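Local coordinates for protein gluconate kinase (Lactobacillus acidophilus, PDB 3LL3) that binds ATP and D-xylulose and, as a member of the FGGY kinase family, probably transfers phosphate from ATP to a sugar substrate such as gluconate or xylulose, at residues Leu337-Gly342 with Pro476-Ile481; Arg344-Asp349 with Tyr381-Asn386; Ala350-Ser355 with Ala487-Phe492. One frame throughout, in Å; residues are numbered along the deposited sequence.

Contact 1 of 3, residues Leu337-Gly342 with Pro476-Ile481; sequences LPYLGG and PLYCEI. With DXP (1-deoxy-D-xylulose-5-phosphate), chain D.
Leu-337 and Tyr-478 mark the closest approach of the two backbones, their CA atoms 7.7 Å apart. Residues 476-481 are a length of helix 465-485, whereas 337-342, part of the C-terminal FGGY domain, leaves strand 335-337 and turns at once. Tyr-339 is the centre of an inverse gamma turn, with Leu-340 N bonded to Pro-338 O, and also the first residue of a type I turn that ends at Gly-342. The positive phi of Gly-342 suits glycine, and Asn-298 bonds to the backbone of both Gly-341 and Gly-342, beside the bound 1-deoxy-D-xylulose-5-phosphate.

With no backbone bond between the segments, side chains join them. CG of Tyr-478 is anti to its backbone N (chi1 172°), and the ring beyond it reaches the strand end. Leu-337 lays CD2 over one face, 4.0 Å from the ring centroid and 22° off the normal, a CH-pi contact displaced toward the rim. The other branch, CD1, meets CG2 of Ile-481 at 4.1 Å, so the forked leucine serves two helix residues. Pro-338 brings CD to the edge of the Tyr-478 ring, 3.4 Å from OH, and the same CD lies over a face of the Tyr-339 ring.

Tyr-339 and Tyr-478 point tip to tip. Their OH atoms, 3.6 Å apart, are joined by a water that stands in the plane of both rings, 2.7 Å from Tyr-339 OH and 2.8 Å from Tyr-478 OH. On the same helix, Leu-477 and Ile-481 pack on Phe-492 of the second subunit.

Tyrosine suits both places: its ring takes apolar contacts while its hydroxyl takes a polar partner, so one water bridges the two hydroxyls where the end of strand 335-337 meets helix 465-485.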
loop_
_atom_site.group_PDB
_atom_site.type_symbol
_atom_site.label_atom_id
_atom_site.label_comp_id
_atom_site.label_asym_id
_atom_site.label_seq_id
_atom_site.Cartn_x
_atom_site.Cartn_y
_atom_site.Cartn_z
ATOM N N LEU A 337 1.978 -1.416 -6.374
ATOM C CA LEU A 337 1.180 -2.088 -7.405
ATOM C C LEU A 337 0.279 -1.023 -8.043
ATOM O O LEU A 337 -0.528 -0.404 -7.360
ATOM C CB LEU A 337 0.353 -3.242 -6.819
ATOM C CG LEU A 337 1.098 -4.353 -6.058
ATOM C CD1 LEU A 337 0.135 -5.429 -5.517
ATOM C CD2 LEU A 337 2.150 -4.991 -6.951
ATOM N N PRO A 338 0.433 -0.793 -9.357
ATOM C CA PRO A 338 -0.162 0.391 -10.003
ATOM C C PRO A 338 -1.619 0.243 -10.441
ATOM O O PRO A 338 -2.104 1.100 -11.182
ATOM C CB PRO A 338 0.695 0.581 -11.258
ATOM C CG PRO A 338 1.353 -0.733 -11.506
ATOM C CD PRO A 338 1.239 -1.602 -10.284
ATOM N N TYR A 339 -2.315 -0.790 -9.986
ATOM C CA TYR A 339 -3.615 -1.107 -10.578
ATOM C C TYR A 339 -4.767 -0.191 -10.181
ATOM O O TYR A 339 -5.828 -0.678 -9.800
ATOM C CB TYR A 339 -3.998 -2.534 -10.251
ATOM C CG TYR A 339 -2.868 -3.522 -10.340
ATOM C CD1 TYR A 339 -2.096 -3.638 -11.488
ATOM C CD2 TYR A 339 -2.623 -4.391 -9.298
ATOM C CE1 TYR A 339 -1.080 -4.591 -11.565
ATOM C CE2 TYR A 339 -1.615 -5.315 -9.355
ATOM C CZ TYR A 339 -0.850 -5.422 -10.489
ATOM O OH TYR A 339 0.143 -6.377 -10.507
ATOM N N LEU A 340 -4.584 1.117 -10.315
ATOM C CA LEU A 340 -5.626 2.077 -9.939
ATOM C C LEU A 340 -6.979 1.893 -10.671
ATOM O O LEU A 340 -8.028 1.913 -10.045
ATOM C CB LEU A 340 -5.100 3.518 -10.062
ATOM C CG LEU A 340 -4.534 4.113 -8.755
ATOM C CD1 LEU A 340 -3.476 3.219 -8.193
ATOM C CD2 LEU A 340 -3.954 5.478 -9.017
ATOM N N GLY A 341 -6.965 1.690 -11.981
ATOM C CA GLY A 341 -8.222 1.530 -12.714
ATOM C C GLY A 341 -8.617 0.102 -13.062
ATOM O O GLY A 341 -9.138 -0.145 -14.147
ATOM N N GLY A 342 -8.384 -0.847 -12.157
ATOM C CA GLY A 342 -8.438 -2.246 -12.547
ATOM C C GLY A 342 -7.324 -2.443 -13.564
ATOM O O GLY A 342 -6.588 -1.489 -13.867
ATOM N N PRO A 476 11.298 -9.860 -8.229
ATOM C CA PRO A 476 10.630 -10.993 -7.577
ATOM C C PRO A 476 9.805 -10.559 -6.360
ATOM O O PRO A 476 8.769 -11.150 -6.104
ATOM C CB PRO A 476 11.806 -11.878 -7.133
ATOM C CG PRO A 476 12.868 -11.605 -8.173
ATOM C CD PRO A 476 12.736 -10.113 -8.449
ATOM N N LEU A 477 10.263 -9.561 -5.615
ATOM C CA LEU A 477 9.488 -9.064 -4.478
ATOM C C LEU A 477 8.197 -8.390 -4.965
ATOM O O LEU A 477 7.144 -8.556 -4.362
ATOM C CB LEU A 477 10.315 -8.084 -3.644
ATOM C CG LEU A 477 9.607 -7.380 -2.481
ATOM C CD1 LEU A 477 9.027 -8.382 -1.505
ATOM C CD2 LEU A 477 10.573 -6.430 -1.779
ATOM N N TYR A 478 8.284 -7.634 -6.062
ATOM C CA TYR A 478 7.097 -7.023 -6.663
ATOM C C TYR A 478 6.061 -8.108 -6.977
ATOM O O TYR A 478 4.879 -7.941 -6.695
ATOM C CB TYR A 478 7.483 -6.275 -7.941
ATOM C CG TYR A 478 6.324 -5.744 -8.767
ATOM C CD1 TYR A 478 5.878 -4.429 -8.622
ATOM C CD2 TYR A 478 5.669 -6.562 -9.680
ATOM C CE1 TYR A 478 4.816 -3.939 -9.385
ATOM C CE2 TYR A 478 4.606 -6.089 -10.437
ATOM C CZ TYR A 478 4.179 -4.785 -10.288
ATOM O OH TYR A 478 3.120 -4.359 -11.046
ATOM N N CYS A 479 6.514 -9.215 -7.559
ATOM C CA CYS A 479 5.633 -10.322 -7.913
ATOM C C CYS A 479 5.081 -11.042 -6.680
ATOM O O CYS A 479 3.962 -11.568 -6.708
ATOM C CB CYS A 479 6.353 -11.311 -8.826
ATOM S SG CYS A 479 6.764 -10.610 -10.430
ATOM N N GLU A 480 5.872 -11.082 -5.614
ATOM C CA GLU A 480 5.409 -11.687 -4.369
ATOM C C GLU A 480 4.237 -10.893 -3.804
ATOM O O GLU A 480 3.240 -11.479 -3.399
ATOM C CB GLU A 480 6.533 -11.778 -3.342
ATOM C CG GLU A 480 7.450 -12.967 -3.567
ATOM C CD GLU A 480 6.777 -14.291 -3.241
ATOM O OE1 GLU A 480 6.143 -14.372 -2.163
ATOM O OE2 GLU A 480 6.879 -15.241 -4.060
ATOM N N ILE A 481 4.353 -9.564 -3.796
ATOM C CA ILE A 481 3.304 -8.709 -3.232
ATOM C C ILE A 481 2.042 -8.755 -4.106
ATOM O O ILE A 481 0.915 -8.840 -3.611
ATOM C CB ILE A 481 3.795 -7.254 -3.060
ATOM C CG1 ILE A 481 5.060 -7.212 -2.194
ATOM C CG2 ILE A 481 2.698 -6.375 -2.474
ATOM C CD1 ILE A 481 4.982 -8.009 -0.901
HETATM C C1 DXP D . -15.467 -1.081 -12.980
HETATM C C2 DXP D . -14.405 0.050 -13.111
HETATM C C3 DXP D . -13.865 0.334 -14.536
HETATM C C4 DXP D . -13.307 -0.989 -15.097
HETATM C C5 DXP D . -12.316 -1.093 -16.283
HETATM O O2 DXP D . -13.790 0.390 -12.155
HETATM O O3 DXP D . -13.076 1.459 -14.559
HETATM O O4 DXP D . -12.948 -1.789 -14.016
HETATM O O5 DXP D . -11.204 -1.934 -16.126
HETATM P P DXP D . -10.597 -3.028 -17.219
HETATM O O2P DXP D . -11.437 -4.379 -17.142
HETATM O O1P DXP D . -10.432 -2.325 -18.651
HETATM O O3P DXP D . -9.334 -3.497 -16.794
HETATM O O HOH W 1 1.878 -6.376 -12.521
#

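Contact 2 of 3, residues Arg344-Asp349 with Tyr381-Asn386; sequences RAPIWD and YDAASN. With DXP (1-deoxy-D-xylulose-5-phosphate), chain D; XUL (D-xylulose), chain E.
Pro-346 packs on Ala-383 where the two backbones come nearest, CA to CA 4.6 Å, and their CB atoms meet at 4.0 Å. Such an approach needs a small residue on helix 365-388, and alanine meets that need. A cis peptide before Pro-346 bends the loop here. Beside it, Ala-345 CB touches Ala-383 CB at 4.2 Å. The side chains of Pro-346 and Asp-382 cross at about a right angle, the proline CG lying 3.3 Å from OD2 of the aspartate. That oxygen is not left to a carbon neighbour, since it forms a salt bridge with Arg-482.

Beyond this buried part the contact thins out. Asn-386 is partly exposed and meets Pro-346 through ND2 alone, 3.5 Å from CB, and Ile-347, also partly exposed, leads away from the helix.

The loop's other end belongs to the sugar site. Arg-344 gives NH1 to O3 of D-xylulose at 2.7 Å with an N-H...O angle of 158°, while its NE bonds to Asn-297 OD1. An alanine here would probably leave O3 of the sugar without this donor and Asn-297 OD1 without its arginine mate.

Pro-346 thus packs on the helix through carbon contacts and the flanks of two polar side chains, with no hydrogen bond between the segments, while Arg-344 adds one hydrogen bond to a sugar that Asp-239, His-81 and Met-80 also hold.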
loop_
_atom_site.group_PDB
_atom_site.type_symbol
_atom_site.label_atom_id
_atom_site.label_comp_id
_atom_site.label_asym_id
_atom_site.label_seq_id
_atom_site.Cartn_x
_atom_site.Cartn_y
_atom_site.Cartn_z
ATOM N N ARG A 344 -5.953 -4.692 -17.337
ATOM C CA ARG A 344 -5.977 -5.726 -18.354
ATOM C C ARG A 344 -4.660 -6.504 -18.240
ATOM O O ARG A 344 -4.415 -7.099 -17.201
ATOM C CB ARG A 344 -6.289 -5.139 -19.745
ATOM C CG ARG A 344 -7.780 -4.777 -19.858
ATOM C CD ARG A 344 -8.157 -4.027 -21.140
ATOM N NE ARG A 344 -7.564 -2.697 -21.160
ATOM C CZ ARG A 344 -7.277 -2.022 -22.270
ATOM N NH1 ARG A 344 -7.535 -2.553 -23.457
ATOM N NH2 ARG A 344 -6.718 -0.817 -22.192
ATOM N N ALA A 345 -3.806 -6.518 -19.256
ATOM C CA ALA A 345 -2.523 -7.199 -19.077
ATOM C C ALA A 345 -1.741 -6.455 -18.005
ATOM O O ALA A 345 -1.820 -5.233 -17.949
ATOM C CB ALA A 345 -1.723 -7.231 -20.370
ATOM N N PRO A 346 -0.986 -7.187 -17.155
ATOM C CA PRO A 346 -0.833 -8.649 -17.171
ATOM C C PRO A 346 -1.808 -9.451 -16.286
ATOM O O PRO A 346 -1.884 -10.668 -16.454
ATOM C CB PRO A 346 0.592 -8.829 -16.654
ATOM C CG PRO A 346 0.682 -7.780 -15.585
ATOM C CD PRO A 346 -0.145 -6.588 -16.098
ATOM N N ILE A 347 -2.549 -8.810 -15.385
ATOM C CA ILE A 347 -3.357 -9.577 -14.424
ATOM C C ILE A 347 -4.823 -9.832 -14.827
ATOM O O ILE A 347 -5.473 -10.702 -14.263
ATOM C CB ILE A 347 -3.322 -8.950 -13.018
ATOM C CG1 ILE A 347 -3.872 -7.531 -13.044
ATOM C CG2 ILE A 347 -1.900 -8.939 -12.463
ATOM C CD1 ILE A 347 -4.162 -6.982 -11.644
ATOM N N TRP A 348 -5.337 -9.067 -15.783
ATOM C CA TRP A 348 -6.699 -9.256 -16.279
ATOM C C TRP A 348 -7.699 -9.377 -15.129
ATOM O O TRP A 348 -8.404 -10.379 -14.994
ATOM C CB TRP A 348 -6.782 -10.457 -17.245
ATOM C CG TRP A 348 -5.962 -10.226 -18.503
ATOM C CD1 TRP A 348 -4.699 -10.698 -18.771
ATOM C CD2 TRP A 348 -6.344 -9.443 -19.645
ATOM N NE1 TRP A 348 -4.274 -10.251 -20.010
ATOM C CE2 TRP A 348 -5.264 -9.483 -20.565
ATOM C CE3 TRP A 348 -7.487 -8.708 -19.978
ATOM C CZ2 TRP A 348 -5.299 -8.811 -21.789
ATOM C CZ3 TRP A 348 -7.524 -8.053 -21.199
ATOM C CH2 TRP A 348 -6.431 -8.106 -22.089
ATOM N N ASP A 349 -7.753 -8.341 -14.301
ATOM C CA ASP A 349 -8.695 -8.294 -13.181
ATOM C C ASP A 349 -9.292 -6.900 -13.135
ATOM O O ASP A 349 -8.634 -5.945 -12.738
ATOM C CB ASP A 349 -7.965 -8.606 -11.870
ATOM C CG ASP A 349 -8.884 -8.547 -10.662
ATOM O OD1 ASP A 349 -10.036 -8.086 -10.812
ATOM O OD2 ASP A 349 -8.452 -8.963 -9.568
ATOM N N TYR A 381 6.742 -4.467 -17.360
ATOM C CA TYR A 381 7.746 -5.506 -17.537
ATOM C C TYR A 381 7.141 -6.861 -17.244
ATOM O O TYR A 381 7.541 -7.871 -17.821
ATOM C CB TYR A 381 8.941 -5.253 -16.630
ATOM C CG TYR A 381 10.006 -6.317 -16.697
ATOM C CD1 TYR A 381 10.735 -6.537 -17.867
ATOM C CD2 TYR A 381 10.297 -7.087 -15.593
ATOM C CE1 TYR A 381 11.724 -7.510 -17.916
ATOM C CE2 TYR A 381 11.277 -8.052 -15.627
ATOM C CZ TYR A 381 11.995 -8.262 -16.786
ATOM O OH TYR A 381 12.987 -9.224 -16.794
ATOM N N ASP A 382 6.179 -6.865 -16.328
ATOM C CA ASP A 382 5.405 -8.058 -15.982
ATOM C C ASP A 382 4.647 -8.535 -17.242
ATOM O O ASP A 382 4.675 -9.722 -17.601
ATOM C CB ASP A 382 4.436 -7.681 -14.845
ATOM C CG ASP A 382 3.675 -8.876 -14.265
ATOM O OD1 ASP A 382 3.861 -10.010 -14.739
ATOM O OD2 ASP A 382 2.896 -8.674 -13.306
ATOM N N ALA A 383 3.985 -7.605 -17.921
ATOM C CA ALA A 383 3.256 -7.943 -19.149
ATOM C C ALA A 383 4.230 -8.373 -20.246
ATOM O O ALA A 383 4.030 -9.392 -20.883
ATOM C CB ALA A 383 2.387 -6.784 -19.620
ATOM N N ALA A 384 5.296 -7.608 -20.445
ATOM C CA ALA A 384 6.325 -7.978 -21.425
ATOM C C ALA A 384 6.882 -9.391 -21.192
ATOM O O ALA A 384 7.083 -10.153 -22.130
ATOM C CB ALA A 384 7.455 -6.957 -21.418
ATOM N N SER A 385 7.147 -9.719 -19.938
ATOM C CA SER A 385 7.712 -11.014 -19.569
ATOM C C SER A 385 6.785 -12.186 -19.898
ATOM O O SER A 385 7.256 -13.293 -20.159
ATOM C CB SER A 385 8.061 -11.037 -18.075
ATOM O OG SER A 385 9.105 -10.114 -17.773
ATOM N N ASN A 386 5.474 -11.953 -19.864
ATOM C CA ASN A 386 4.521 -12.976 -20.294
ATOM C C ASN A 386 4.705 -13.317 -21.775
ATOM O O ASN A 386 4.592 -14.473 -22.160
ATOM C CB ASN A 386 3.085 -12.526 -20.049
ATOM C CG ASN A 386 2.718 -12.528 -18.586
ATOM O OD1 ASN A 386 3.370 -13.177 -17.774
ATOM N ND2 ASN A 386 1.654 -11.805 -18.239
HETATM C C1 DXP D . -15.467 -1.081 -12.980
HETATM C C2 DXP D . -14.405 0.050 -13.111
HETATM C C3 DXP D . -13.865 0.334 -14.536
HETATM C C4 DXP D . -13.307 -0.989 -15.097
HETATM C C5 DXP D . -12.316 -1.093 -16.283
HETATM O O2 DXP D . -13.790 0.390 -12.155
HETATM O O3 DXP D . -13.076 1.459 -14.559
HETATM O O4 DXP D . -12.948 -1.789 -14.016
HETATM O O5 DXP D . -11.204 -1.934 -16.126
HETATM P P DXP D . -10.597 -3.028 -17.219
HETATM O O2P DXP D . -11.437 -4.379 -17.142
HETATM O O1P DXP D . -10.432 -2.325 -18.651
HETATM O O3P DXP D . -9.334 -3.497 -16.794
HETATM C C1 XUL E . -5.159 -3.084 -28.745
HETATM C C2 XUL E . -6.310 -3.268 -27.740
HETATM C C3 XUL E . -7.113 -2.038 -27.234
HETATM C C4 XUL E . -6.917 -0.735 -28.034
HETATM C C5 XUL E . -7.574 -0.755 -29.427
HETATM O O1 XUL E . -3.937 -3.435 -28.142
HETATM O O2 XUL E . -6.547 -4.373 -27.312
HETATM O O3 XUL E . -6.737 -1.749 -25.911
HETATM O O4 XUL E . -7.485 0.311 -27.279
HETATM O O5 XUL E . -7.843 0.549 -29.884
#

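Contact 3 of 3, residues Ala350-Ser355 with Ala487-Phe492; sequences ANARGS and ASYGKF. With DXP (1-deoxy-D-xylulose-5-phosphate), chain D.
Ala-352 and Tyr-489 meet where the C-terminal tail, past helix 465-485, folds back on the loop leading into strand 354-359. The tyrosine CG is anti to its carbonyl carbon (chi1 -59°), and the ring lies flat against the loop backbone. Ala-352 CA stands over one face, 4.0 Å from the centroid and 27° off the normal, as a CH-pi contact, and Arg-353 N lies over the same face. Alanine suits the place: its small CB rests on CD1 of Tyr-489, at 3.9 Å, while CA sits over the ring.

Arg-353 reaches on to Phe-492. The chain is bent at chi3, and Phe-492 CB lies over one face of the guanidinium, 3.3 Å from Arg-353 NH1. The guanidinium and phenyl planes are 27° apart, but it is CB, not the ring, that lies over the guanidinium. The arginine needs a long flexible arm to reach this far, and its CD also touches Phe-492 CB and CG.

Two waters finish the seam. One donates to Asn-351 O at 2.6 Å and to Tyr-489 O at 2.9 Å, and accepts a weak bond from Arg-353 NH1. The other donates to Arg-353 O at 2.8 Å, lies 2.7 Å from Tyr-489 OH and also bonds to Ser-355 OG. Each water thus ties loop to tail, where no direct hydrogen bond does so. At the loop's start, Ala-350 borders the bound 1-deoxy-D-xylulose-5-phosphate.

Gly-354 and Ser-355 pair in an antiparallel ladder with a strand of the second subunit, and Phe-492 packs on Gly-358 of that subunit. The arrangement is that of a small two-stranded antiparallel sheet, 335-337 with 354-359, which continues across a dimer interface and is backed by its own chain's C-terminal tail.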
loop_
_atom_site.group_PDB
_atom_site.type_symbol
_atom_site.label_atom_id
_atom_site.label_comp_id
_atom_site.label_asym_id
_atom_site.label_seq_id
_atom_site.Cartn_x
_atom_site.Cartn_y
_atom_site.Cartn_z
ATOM N N ALA A 350 -10.530 -6.764 -13.572
ATOM C CA ALA A 350 -11.156 -5.454 -13.639
ATOM C C ALA A 350 -11.401 -4.858 -12.259
ATOM O O ALA A 350 -11.674 -3.679 -12.144
ATOM C CB ALA A 350 -12.463 -5.533 -14.407
ATOM N N ASN A 351 -11.317 -5.669 -11.217
ATOM C CA ASN A 351 -11.588 -5.176 -9.867
ATOM C C ASN A 351 -10.338 -4.788 -9.102
ATOM O O ASN A 351 -10.423 -4.282 -7.987
ATOM C CB ASN A 351 -12.396 -6.199 -9.066
ATOM C CG ASN A 351 -13.667 -6.576 -9.760
ATOM O OD1 ASN A 351 -14.391 -5.711 -10.255
ATOM N ND2 ASN A 351 -13.935 -7.872 -9.840
ATOM N N ALA A 352 -9.175 -5.020 -9.700
ATOM C CA ALA A 352 -7.911 -4.725 -9.018
ATOM C C ALA A 352 -7.838 -3.276 -8.582
ATOM O O ALA A 352 -8.478 -2.402 -9.163
ATOM C CB ALA A 352 -6.723 -5.068 -9.907
ATOM N N ARG A 353 -7.059 -3.025 -7.537
ATOM C CA ARG A 353 -6.821 -1.671 -7.074
ATOM C C ARG A 353 -5.327 -1.510 -6.772
ATOM O O ARG A 353 -4.600 -2.488 -6.747
ATOM C CB ARG A 353 -7.688 -1.373 -5.852
ATOM C CG ARG A 353 -9.168 -1.209 -6.202
ATOM C CD ARG A 353 -10.007 -1.253 -4.950
ATOM N NE ARG A 353 -11.023 -0.208 -4.943
ATOM C CZ ARG A 353 -12.300 -0.408 -5.233
ATOM N NH1 ARG A 353 -12.721 -1.623 -5.551
ATOM N NH2 ARG A 353 -13.156 0.602 -5.203
ATOM N N GLY A 354 -4.873 -0.286 -6.566
ATOM C CA GLY A 354 -3.455 -0.043 -6.328
ATOM C C GLY A 354 -3.050 -0.182 -4.864
ATOM O O GLY A 354 -3.911 -0.087 -3.990
ATOM N N SER A 355 -1.757 -0.409 -4.605
ATOM C CA SER A 355 -1.233 -0.550 -3.242
ATOM C C SER A 355 0.199 -0.009 -3.135
ATOM O O SER A 355 0.979 -0.124 -4.086
ATOM C CB SER A 355 -1.202 -2.028 -2.813
ATOM O OG SER A 355 -2.487 -2.628 -2.893
ATOM N N ALA A 487 -5.956 -12.271 -4.799
ATOM C CA ALA A 487 -7.308 -12.728 -4.496
ATOM C C ALA A 487 -8.087 -11.800 -3.552
ATOM O O ALA A 487 -9.183 -12.140 -3.113
ATOM C CB ALA A 487 -7.284 -14.161 -3.949
ATOM N N SER A 488 -7.550 -10.619 -3.263
ATOM C CA SER A 488 -8.157 -9.773 -2.237
ATOM C C SER A 488 -8.981 -8.579 -2.737
ATOM O O SER A 488 -9.549 -7.842 -1.933
ATOM C CB SER A 488 -7.087 -9.312 -1.231
ATOM O OG SER A 488 -6.517 -10.430 -0.556
ATOM N N TYR A 489 -9.069 -8.398 -4.054
ATOM C CA TYR A 489 -9.659 -7.178 -4.603
ATOM C C TYR A 489 -11.197 -7.164 -4.618
ATOM O O TYR A 489 -11.814 -6.096 -4.543
ATOM C CB TYR A 489 -9.079 -6.870 -5.989
ATOM C CG TYR A 489 -7.576 -6.690 -5.983
ATOM C CD1 TYR A 489 -6.767 -7.415 -6.848
ATOM C CD2 TYR A 489 -6.963 -5.818 -5.074
ATOM C CE1 TYR A 489 -5.391 -7.260 -6.842
ATOM C CE2 TYR A 489 -5.572 -5.651 -5.059
ATOM C CZ TYR A 489 -4.798 -6.377 -5.948
ATOM O OH TYR A 489 -3.437 -6.239 -5.935
ATOM N N GLY A 490 -11.810 -8.343 -4.688
ATOM C CA GLY A 490 -13.259 -8.435 -4.805
ATOM C C GLY A 490 -13.908 -7.864 -3.565
ATOM O O GLY A 490 -15.010 -7.320 -3.592
ATOM N N LYS A 491 -13.173 -7.979 -2.472
ATOM C CA LYS A 491 -13.576 -7.502 -1.163
ATOM C C LYS A 491 -13.914 -6.000 -1.162
ATOM O O LYS A 491 -14.861 -5.579 -0.502
ATOM C CB LYS A 491 -12.433 -7.804 -0.185
ATOM C CG LYS A 491 -12.844 -8.443 1.135
ATOM C CD LYS A 491 -13.804 -9.615 0.933
ATOM C CE LYS A 491 -14.026 -10.371 2.246
ATOM N NZ LYS A 491 -14.139 -9.442 3.416
ATOM N N PHE A 492 -13.153 -5.199 -1.910
ATOM C CA PHE A 492 -13.309 -3.739 -1.908
ATOM C C PHE A 492 -14.633 -3.239 -2.479
ATOM O O PHE A 492 -14.863 -2.027 -2.564
ATOM C CB PHE A 492 -12.134 -3.063 -2.638
ATOM C CG PHE A 492 -10.847 -3.141 -1.878
ATOM C CD1 PHE A 492 -10.040 -4.262 -1.974
ATOM C CD2 PHE A 492 -10.473 -2.117 -1.008
ATOM C CE1 PHE A 492 -8.852 -4.349 -1.235
ATOM C CE2 PHE A 492 -9.295 -2.201 -0.266
ATOM C CZ PHE A 492 -8.489 -3.319 -0.376
HETATM C C1 DXP D . -15.467 -1.081 -12.980
HETATM C C2 DXP D . -14.405 0.050 -13.111
HETATM C C3 DXP D . -13.865 0.334 -14.536
HETATM C C4 DXP D . -13.307 -0.989 -15.097
HETATM C C5 DXP D . -12.316 -1.093 -16.283
HETATM O O2 DXP D . -13.790 0.390 -12.155
HETATM O O3 DXP D . -13.076 1.459 -14.559
HETATM O O4 DXP D . -12.948 -1.789 -14.016
HETATM O O5 DXP D . -11.204 -1.934 -16.126
HETATM P P DXP D . -10.597 -3.028 -17.219
HETATM O O2P DXP D . -11.437 -4.379 -17.142
HETATM O O1P DXP D . -10.432 -2.325 -18.651
HETATM O O3P DXP D . -9.334 -3.497 -16.794
HETATM O O HOH W 2 -12.618 -4.119 -6.516
HETATM O O HOH W 3 -2.680 -3.735 -5.146
#

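How the contacts relate
The first segments of the three contacts follow one another along a single connection of the C-terminal FGGY domain, 337-355, between the paired strands 335-337 and 354-359. Their partners come later in the chain: helix 365-388 for contact 2, helix 465-485 for contact 1, and the tail beyond it for contact 3. Centres of contacts 1 and 2 lie about 10 Å apart, those of 1 and 3 about 11 Å, and those of 2 and 3 about 16 Å. Tyr-339 packs on both Ile-347 and Ala-352, and Leu-337 N probably bonds to Ser-355 O. One connection is therefore held to two helices and the C-terminus, linking the ligand site to the dimer interface reached by contacts 1 and 3.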